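Local coordinates for F-actin-capping protein subunit alpha (Dictyostelium discoideum, PDB 4AKR), which caps the fast-growing barbed ends of actin filaments independently of calcium, blocking subunit exchange there without severing the filaments, at residues A[180-191]-A[203-214]; A[130-138]-A[148-156]. All blocks are in the same frame, centred on the assembly; numbering follows the deposited sequence.

Contact 1: A[180-191]-A[203-214]; sequences GNVTSNGKVQVN and NTVTQKQTTSPS
The carbonyl oxygen of V182 is gripped by two hydrogen bonds: S212 N donates to V182 O at 3.1 Å, and a water adds a second bond. The CA-H of T211 also leans on this oxygen. The same water donates to S212 OG at 2.8 Å and bonds S184 OG, so that hydroxyls of both strands share it; with chi1 at 45°, S212 OG lies between its own backbone N and carbonyl carbon, where the water can meet it. Nearer the other end, a second water joins T204 OG1 and T206 OG1 and gives a weak bond to V188 O. T204 lies alongside V190, its OG1 only 3.0 Å from V190 CB and weakly bonded to V190 N. T206 OG1 has a further partner in the backbone of the neighbouring subunit, whose strand pairs with N203, T204 and V205.

On the face bearing N185, the chain of Q209 runs extended beside it as far as CD, where its amide is turned. N185 ND2 donates to a lone pair of Q209 OE1 at 2.9 Å, within the plane of its own amide, although the two amides are turned 36° apart. Further along, V205 CG2 rests on Q189 CG at 3.7 Å.

This antiparallel hairpin therefore has two chemistries: beneath helix 217-248 water links small hydroxyls beside valines, whereas on the face of N185 and Q209 one amide bonds another directly.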
loop_
_atom_site.group_PDB
_atom_site.type_symbol
_atom_site.label_atom_id
_atom_site.label_comp_id
_atom_site.label_asym_id
_atom_site.label_seq_id
_atom_site.Cartn_x
_atom_site.Cartn_y
_atom_site.Cartn_z
ATOM N N GLY A 180 13.579 -31.346 27.070
ATOM C CA GLY A 180 13.421 -29.905 27.089
ATOM C C GLY A 180 12.254 -29.501 26.216
ATOM O O GLY A 180 11.423 -30.338 25.858
ATOM N N ASN A 181 12.194 -28.222 25.862
ATOM C CA ASN A 181 11.105 -27.707 25.036
ATOM C C ASN A 181 11.644 -27.197 23.728
ATOM O O ASN A 181 12.844 -26.957 23.587
ATOM C CB ASN A 181 10.423 -26.518 25.702
ATOM C CG ASN A 181 9.691 -26.885 26.959
ATOM O OD1 ASN A 181 9.435 -26.023 27.801
ATOM N ND2 ASN A 181 9.326 -28.157 27.095
ATOM N N VAL A 182 10.730 -27.013 22.787
ATOM C CA VAL A 182 11.060 -26.459 21.489
ATOM C C VAL A 182 10.563 -25.024 21.535
ATOM O O VAL A 182 9.405 -24.776 21.861
ATOM C CB VAL A 182 10.316 -27.176 20.346
ATOM C CG1 VAL A 182 10.548 -26.426 19.027
ATOM C CG2 VAL A 182 10.796 -28.616 20.242
ATOM N N THR A 183 11.439 -24.080 21.235
ATOM C CA THR A 183 11.040 -22.690 21.216
ATOM C C THR A 183 10.901 -22.298 19.752
ATOM O O THR A 183 11.873 -22.328 19.003
ATOM C CB THR A 183 12.078 -21.790 21.891
ATOM O OG1 THR A 183 12.156 -22.124 23.283
ATOM C CG2 THR A 183 11.686 -20.310 21.742
ATOM N N SER A 184 9.682 -21.952 19.353
ATOM C CA SER A 184 9.398 -21.565 17.976
ATOM C C SER A 184 9.081 -20.073 17.858
ATOM O O SER A 184 8.120 -19.578 18.459
ATOM C CB SER A 184 8.216 -22.383 17.442
ATOM O OG SER A 184 8.460 -23.771 17.582
ATOM N N ASN A 185 9.900 -19.369 17.086
ATOM C CA ASN A 185 9.724 -17.941 16.859
ATOM C C ASN A 185 9.192 -17.773 15.460
ATOM O O ASN A 185 9.847 -18.162 14.485
ATOM C CB ASN A 185 11.055 -17.192 16.981
ATOM C CG ASN A 185 11.544 -17.107 18.417
ATOM O OD1 ASN A 185 12.734 -17.265 18.688
ATOM N ND2 ASN A 185 10.623 -16.857 19.346
ATOM N N GLY A 186 8.006 -17.185 15.364
ATOM C CA GLY A 186 7.399 -16.993 14.071
ATOM C C GLY A 186 7.274 -15.552 13.647
ATOM O O GLY A 186 7.051 -14.656 14.468
ATOM N N LYS A 187 7.435 -15.334 12.344
ATOM C CA LYS A 187 7.301 -14.010 11.759
ATOM C C LYS A 187 6.384 -14.166 10.547
ATOM O O LYS A 187 6.742 -14.815 9.563
ATOM C CB LYS A 187 8.664 -13.462 11.335
ATOM C CG LYS A 187 8.577 -12.103 10.669
ATOM C CD LYS A 187 9.937 -11.609 10.216
ATOM C CE LYS A 187 9.831 -10.229 9.607
ATOM N NZ LYS A 187 11.156 -9.724 9.159
ATOM N N VAL A 188 5.191 -13.596 10.646
ATOM C CA VAL A 188 4.206 -13.670 9.580
ATOM C C VAL A 188 4.059 -12.307 8.893
ATOM O O VAL A 188 4.017 -11.276 9.560
ATOM C CB VAL A 188 2.835 -14.087 10.142
ATOM C CG1 VAL A 188 1.824 -14.230 9.015
ATOM C CG2 VAL A 188 2.959 -15.378 10.908
ATOM N N GLN A 189 3.998 -12.304 7.565
ATOM C CA GLN A 189 3.829 -11.065 6.811
ATOM C C GLN A 189 2.749 -11.268 5.770
ATOM O O GLN A 189 2.807 -12.219 4.989
ATOM C CB GLN A 189 5.123 -10.649 6.106
ATOM C CG GLN A 189 6.105 -9.890 6.967
ATOM C CD GLN A 189 7.367 -9.508 6.206
ATOM O OE1 GLN A 189 8.191 -10.361 5.888
ATOM N NE2 GLN A 189 7.519 -8.220 5.908
ATOM N N VAL A 190 1.769 -10.369 5.752
ATOM C CA VAL A 190 0.668 -10.464 4.803
ATOM C C VAL A 190 0.595 -9.202 3.958
ATOM O O VAL A 190 0.640 -8.083 4.475
ATOM C CB VAL A 190 -0.675 -10.666 5.537
ATOM C CG1 VAL A 190 -1.790 -10.924 4.534
ATOM C CG2 VAL A 190 -0.557 -11.816 6.519
ATOM N N ASN A 191 0.468 -9.388 2.650
ATOM C CA ASN A 191 0.411 -8.265 1.731
ATOM C C ASN A 191 -0.743 -8.387 0.746
ATOM O O ASN A 191 -0.965 -9.446 0.175
ATOM C CB ASN A 191 1.731 -8.173 0.957
ATOM C CG ASN A 191 2.923 -7.985 1.866
ATOM O OD1 ASN A 191 3.240 -6.866 2.278
ATOM N ND2 ASN A 191 3.582 -9.083 2.203
ATOM N N ASN A 203 -0.587 -4.195 4.614
ATOM C CA ASN A 203 0.759 -4.672 4.953
ATOM C C ASN A 203 0.814 -5.039 6.434
ATOM O O ASN A 203 0.582 -4.196 7.295
ATOM C CB ASN A 203 1.806 -3.583 4.678
ATOM C CG ASN A 203 2.067 -3.368 3.192
ATOM O OD1 ASN A 203 2.697 -4.198 2.530
ATOM N ND2 ASN A 203 1.584 -2.247 2.663
ATOM N N THR A 204 1.119 -6.297 6.730
ATOM C CA THR A 204 1.194 -6.739 8.110
ATOM C C THR A 204 2.508 -7.449 8.423
ATOM O O THR A 204 3.122 -8.062 7.551
ATOM C CB THR A 204 0.034 -7.699 8.465
ATOM O OG1 THR A 204 0.235 -8.965 7.819
ATOM C CG2 THR A 204 -1.295 -7.114 8.020
ATOM N N VAL A 205 2.927 -7.345 9.680
ATOM C CA VAL A 205 4.139 -7.978 10.187
ATOM C C VAL A 205 3.843 -8.340 11.626
ATOM O O VAL A 205 3.632 -7.462 12.464
ATOM C CB VAL A 205 5.361 -7.036 10.171
ATOM C CG1 VAL A 205 6.537 -7.708 10.867
ATOM C CG2 VAL A 205 5.749 -6.713 8.750
ATOM N N THR A 206 3.829 -9.638 11.906
ATOM C CA THR A 206 3.534 -10.146 13.239
ATOM C C THR A 206 4.613 -11.125 13.687
ATOM O O THR A 206 5.054 -11.959 12.905
ATOM C CB THR A 206 2.189 -10.898 13.249
ATOM O OG1 THR A 206 1.198 -10.109 12.591
ATOM C CG2 THR A 206 1.742 -11.171 14.660
ATOM N N GLN A 207 5.031 -11.016 14.948
ATOM C CA GLN A 207 6.040 -11.907 15.504
ATOM C C GLN A 207 5.438 -12.594 16.714
ATOM O O GLN A 207 4.865 -11.940 17.588
ATOM C CB GLN A 207 7.287 -11.138 15.927
ATOM C CG GLN A 207 7.817 -10.181 14.882
ATOM C CD GLN A 207 9.326 -10.176 14.830
ATOM O OE1 GLN A 207 9.938 -9.183 14.451
ATOM N NE2 GLN A 207 9.938 -11.300 15.195
ATOM N N LYS A 208 5.567 -13.917 16.750
ATOM C CA LYS A 208 5.025 -14.726 17.836
ATOM C C LYS A 208 6.030 -15.774 18.271
ATOM O O LYS A 208 6.934 -16.131 17.520
ATOM C CB LYS A 208 3.754 -15.445 17.378
ATOM C CG LYS A 208 2.624 -14.535 16.938
ATOM C CD LYS A 208 1.939 -13.892 18.126
ATOM C CE LYS A 208 0.753 -13.049 17.678
ATOM N NZ LYS A 208 0.013 -12.476 18.842
ATOM N N GLN A 209 5.864 -16.265 19.490
ATOM C CA GLN A 209 6.735 -17.307 20.012
ATOM C C GLN A 209 5.886 -18.325 20.756
ATOM O O GLN A 209 5.061 -17.959 21.589
ATOM C CB GLN A 209 7.796 -16.740 20.970
ATOM C CG GLN A 209 8.619 -17.837 21.669
ATOM C CD GLN A 209 9.676 -17.301 22.620
ATOM O OE1 GLN A 209 10.713 -16.784 22.202
ATOM N NE2 GLN A 209 9.414 -17.423 23.907
ATOM N N THR A 210 6.082 -19.602 20.438
ATOM C CA THR A 210 5.342 -20.661 21.103
ATOM C C THR A 210 6.335 -21.638 21.708
ATOM O O THR A 210 7.539 -21.571 21.438
ATOM C CB THR A 210 4.432 -21.437 20.124
ATOM O OG1 THR A 210 5.237 -22.101 19.147
ATOM C CG2 THR A 210 3.474 -20.496 19.424
ATOM N N THR A 211 5.823 -22.543 22.530
ATOM C CA THR A 211 6.663 -23.536 23.173
ATOM C C THR A 211 5.965 -24.892 23.200
ATOM O O THR A 211 4.742 -24.971 23.357
ATOM C CB THR A 211 7.002 -23.109 24.616
ATOM O OG1 THR A 211 7.703 -21.860 24.587
ATOM C CG2 THR A 211 7.881 -24.148 25.288
ATOM N N SER A 212 6.747 -25.956 23.043
ATOM C CA SER A 212 6.207 -27.308 23.062
ATOM C C SER A 212 7.299 -28.327 23.420
ATOM O O SER A 212 8.495 -28.031 23.344
ATOM C CB SER A 212 5.559 -27.627 21.708
ATOM O OG SER A 212 6.382 -27.208 20.640
ATOM N N PRO A 213 6.895 -29.543 23.822
ATOM C CA PRO A 213 7.802 -30.629 24.212
ATOM C C PRO A 213 8.790 -31.135 23.159
ATOM O O PRO A 213 8.441 -31.322 21.995
ATOM C CB PRO A 213 6.847 -31.743 24.647
ATOM C CG PRO A 213 5.603 -31.020 25.037
ATOM C CD PRO A 213 5.493 -29.964 23.975
ATOM N N SER A 214 10.022 -31.373 23.591
ATOM C CA SER A 214 11.062 -31.902 22.721
ATOM C C SER A 214 11.349 -33.333 23.167
ATOM O O SER A 214 12.051 -33.543 24.159
ATOM C CB SER A 214 12.337 -31.073 22.835
ATOM O OG SER A 214 13.405 -31.698 22.142
HETATM O O HOH W 1 7.275 -24.668 19.969
HETATM O O HOH W 2 1.357 -10.683 9.760
#

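Contact 2: A[130-138]-A[148-156]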
loop_
_atom_site.group_PDB
_atom_site.type_symbol
_atom_site.label_atom_id
_atom_site.label_comp_id
_atom_site.label_asym_id
_atom_site.label_seq_id
_atom_site.Cartn_x
_atom_site.Cartn_y
_atom_site.Cartn_z
ATOM N N TYR A 130 -3.150 -23.616 3.310
ATOM C CA TYR A 130 -2.713 -22.729 2.248
ATOM C C TYR A 130 -2.885 -23.382 0.881
ATOM O O TYR A 130 -1.986 -24.050 0.381
ATOM C CB TYR A 130 -1.247 -22.333 2.466
ATOM C CG TYR A 130 -0.970 -21.666 3.801
ATOM C CD1 TYR A 130 -1.085 -20.286 3.937
ATOM C CD2 TYR A 130 -0.593 -22.412 4.924
ATOM C CE1 TYR A 130 -0.835 -19.656 5.148
ATOM C CE2 TYR A 130 -0.336 -21.789 6.151
ATOM C CZ TYR A 130 -0.461 -20.406 6.250
ATOM O OH TYR A 130 -0.220 -19.753 7.432
ATOM N N PRO A 131 -4.053 -23.185 0.256
ATOM C CA PRO A 131 -4.366 -23.748 -1.065
ATOM C C PRO A 131 -3.240 -23.689 -2.107
ATOM O O PRO A 131 -2.924 -24.705 -2.718
ATOM C CB PRO A 131 -5.625 -22.978 -1.488
ATOM C CG PRO A 131 -5.666 -21.762 -0.552
ATOM C CD PRO A 131 -5.144 -22.320 0.732
ATOM N N ASN A 132 -2.637 -22.523 -2.328
ATOM C CA ASN A 132 -1.532 -22.438 -3.293
ATOM C C ASN A 132 -0.169 -22.353 -2.619
ATOM O O ASN A 132 0.809 -21.924 -3.240
ATOM C CB ASN A 132 -1.667 -21.212 -4.202
ATOM C CG ASN A 132 -2.920 -21.238 -5.028
ATOM O OD1 ASN A 132 -3.325 -22.293 -5.530
ATOM N ND2 ASN A 132 -3.546 -20.072 -5.189
ATOM N N GLY A 133 -0.098 -22.756 -1.358
ATOM C CA GLY A 133 1.155 -22.664 -0.641
ATOM C C GLY A 133 2.220 -23.679 -1.001
ATOM O O GLY A 133 1.926 -24.815 -1.334
ATOM N N VAL A 134 3.468 -23.240 -0.940
ATOM C CA VAL A 134 4.617 -24.090 -1.203
ATOM C C VAL A 134 5.454 -23.945 0.066
ATOM O O VAL A 134 5.627 -22.833 0.574
ATOM C CB VAL A 134 5.414 -23.598 -2.424
ATOM C CG1 VAL A 134 6.598 -24.510 -2.681
ATOM C CG2 VAL A 134 4.501 -23.542 -3.644
ATOM N N SER A 135 5.953 -25.060 0.582
ATOM C CA SER A 135 6.735 -25.050 1.810
ATOM C C SER A 135 8.203 -25.448 1.642
ATOM O O SER A 135 8.607 -25.975 0.607
ATOM C CB SER A 135 6.093 -25.990 2.824
ATOM O OG SER A 135 6.091 -27.315 2.324
ATOM N N ALA A 136 8.987 -25.191 2.683
ATOM C CA ALA A 136 10.402 -25.523 2.701
ATOM C C ALA A 136 10.865 -25.662 4.154
ATOM O O ALA A 136 10.650 -24.765 4.972
ATOM C CB ALA A 136 11.199 -24.445 1.986
ATOM N N VAL A 137 11.489 -26.793 4.470
ATOM C CA VAL A 137 11.983 -27.056 5.814
ATOM C C VAL A 137 13.484 -27.349 5.787
ATOM O O VAL A 137 13.939 -28.304 5.151
ATOM C CB VAL A 137 11.238 -28.246 6.453
ATOM C CG1 VAL A 137 11.702 -28.438 7.899
ATOM C CG2 VAL A 137 9.735 -28.002 6.404
ATOM N N TYR A 138 14.240 -26.511 6.484
ATOM C CA TYR A 138 15.688 -26.621 6.549
ATOM C C TYR A 138 16.117 -27.051 7.945
ATOM O O TYR A 138 15.360 -26.919 8.900
ATOM C CB TYR A 138 16.311 -25.266 6.231
ATOM C CG TYR A 138 15.803 -24.636 4.954
ATOM C CD1 TYR A 138 16.237 -25.087 3.707
ATOM C CD2 TYR A 138 14.905 -23.568 4.992
ATOM C CE1 TYR A 138 15.793 -24.480 2.522
ATOM C CE2 TYR A 138 14.449 -22.953 3.816
ATOM C CZ TYR A 138 14.902 -23.409 2.589
ATOM O OH TYR A 138 14.505 -22.774 1.435
ATOM N N ILE A 148 15.403 -25.911 13.347
ATOM C CA ILE A 148 14.628 -26.302 12.173
ATOM C C ILE A 148 13.863 -25.080 11.711
ATOM O O ILE A 148 13.069 -24.533 12.465
ATOM C CB ILE A 148 13.618 -27.424 12.499
ATOM C CG1 ILE A 148 14.367 -28.663 12.998
ATOM C CG2 ILE A 148 12.781 -27.755 11.261
ATOM C CD1 ILE A 148 15.428 -29.164 12.039
ATOM N N THR A 149 14.118 -24.642 10.481
ATOM C CA THR A 149 13.449 -23.472 9.931
ATOM C C THR A 149 12.356 -23.844 8.930
ATOM O O THR A 149 12.622 -24.502 7.921
ATOM C CB THR A 149 14.459 -22.540 9.237
ATOM O OG1 THR A 149 15.538 -22.254 10.135
ATOM C CG2 THR A 149 13.790 -21.234 8.838
ATOM N N VAL A 150 11.130 -23.413 9.216
ATOM C CA VAL A 150 9.981 -23.686 8.363
ATOM C C VAL A 150 9.524 -22.428 7.621
ATOM O O VAL A 150 9.178 -21.417 8.239
ATOM C CB VAL A 150 8.789 -24.204 9.180
ATOM C CG1 VAL A 150 7.677 -24.632 8.255
ATOM C CG2 VAL A 150 9.222 -25.351 10.063
ATOM N N CYS A 151 9.519 -22.505 6.296
ATOM C CA CYS A 151 9.102 -21.393 5.458
ATOM C C CYS A 151 7.851 -21.777 4.676
ATOM O O CYS A 151 7.766 -22.873 4.130
ATOM C CB CYS A 151 10.203 -21.032 4.459
ATOM S SG CYS A 151 11.808 -20.595 5.165
ATOM N N ILE A 152 6.880 -20.877 4.638
ATOM C CA ILE A 152 5.649 -21.101 3.886
ATOM C C ILE A 152 5.404 -19.828 3.087
ATOM O O ILE A 152 5.522 -18.725 3.625
ATOM C CB ILE A 152 4.435 -21.359 4.809
ATOM C CG1 ILE A 152 4.726 -22.565 5.716
ATOM C CG2 ILE A 152 3.186 -21.600 3.961
ATOM C CD1 ILE A 152 3.529 -23.098 6.473
ATOM N N SER A 153 5.084 -19.970 1.805
ATOM C CA SER A 153 4.853 -18.797 0.973
ATOM C C SER A 153 3.788 -19.069 -0.071
ATOM O O SER A 153 3.880 -20.034 -0.826
ATOM C CB SER A 153 6.153 -18.370 0.284
ATOM O OG SER A 153 6.033 -17.058 -0.247
ATOM N N THR A 154 2.782 -18.202 -0.119
ATOM C CA THR A 154 1.701 -18.364 -1.071
ATOM C C THR A 154 1.214 -17.009 -1.552
ATOM O O THR A 154 1.036 -16.085 -0.762
ATOM C CB THR A 154 0.516 -19.131 -0.450
ATOM O OG1 THR A 154 -0.479 -19.355 -1.454
ATOM C CG2 THR A 154 -0.099 -18.333 0.703
ATOM N N CYS A 155 0.984 -16.911 -2.856
ATOM C CA CYS A 155 0.547 -15.670 -3.461
ATOM C C CYS A 155 -0.609 -15.874 -4.420
ATOM O O CYS A 155 -1.000 -17.004 -4.720
ATOM C CB CYS A 155 1.709 -15.042 -4.221
ATOM S SG CYS A 155 2.388 -16.141 -5.501
ATOM N N ILE A 156 -1.149 -14.757 -4.893
ATOM C CA ILE A 156 -2.243 -14.771 -5.839
ATOM C C ILE A 156 -2.117 -13.542 -6.725
ATOM O O ILE A 156 -1.682 -12.478 -6.282
ATOM C CB ILE A 156 -3.595 -14.758 -5.120
ATOM C CG1 ILE A 156 -4.720 -14.869 -6.142
ATOM C CG2 ILE A 156 -3.745 -13.491 -4.313
ATOM C CD1 ILE A 156 -6.078 -15.080 -5.514
HETATM O O HOH W 3 1.738 -19.095 -4.743
HETATM O O HOH W 4 -3.018 -19.873 -0.826
#
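With chi1 at -57° in both residues, the ring of Y130 and the branches of I152 are set to meet: I152 CG2, anti to its backbone N, is carried over one face of the tyrosine. The methyl carbon I152 CG2 stands 4.1 Å from the centroid of the Y130 ring, 14° off the normal and displaced toward the rim, a CH-pi contact in which the two side chains cross at about a right angle. T154 divides its branches by chemistry. Its CG2 packs on Y130 CD1 at 3.9 Å, while its OG1 hydrogen-bonds a water at 2.7 Å, and that water accepts from N132 N. The water ties the strand to the type I turn from Y130 to G133, which leads from helix 112-129 into the hairpin and is closed by the bond from G133 N to Y130 O at 2.9 Å.

Along the hairpin, three hydrogen-bonded pairs, V134 with S153, A136 with C151 and Y138 with T149, hold the backbones. C151 SG approaches the Y138 ring at its edge, in plane, 3.8 Å from Y138 CE2, a sulfur-aromatic contact. V137 CG1 meets I148 CG2 at 3.6 Å on the face packed against helix 112-129; A136 and C151, on the reverse, touch L67.

The tyrosines bury their rings but not their need for polar partners: Y130 OH bonds E232 and a basic side chain of the neighbouring subunit, and Y138 OH bonds T69 OG1. Aliphatic and sulfur contacts thus pack against the rings, with W167 edge-to-face on Y130, while hydrogen bonds, probably strengthened by charge at Y130, hold their hydroxyls.

How the contacts relate
Both contacts are antiparallel hairpins of one five-stranded sheet, with strand 163-175 between them bonded to 148-156 on one flank and to 180-191 on the other. Their centres lie about 14 Å apart and their nearest atoms about 6 Å, so neither touches the other. Contact 2, the more deeply buried, is enclosed by helix 112-129 and strand 64-67 and relies on aromatic, aliphatic and sulfur packing. Contact 1, only partly buried, is richer in hydroxyls, amides and water, and its 203-214 strand carries the sheet into the neighbouring subunit. The comparison illustrates how one backbone scheme accommodates different side-chain chemistry according to its surroundings.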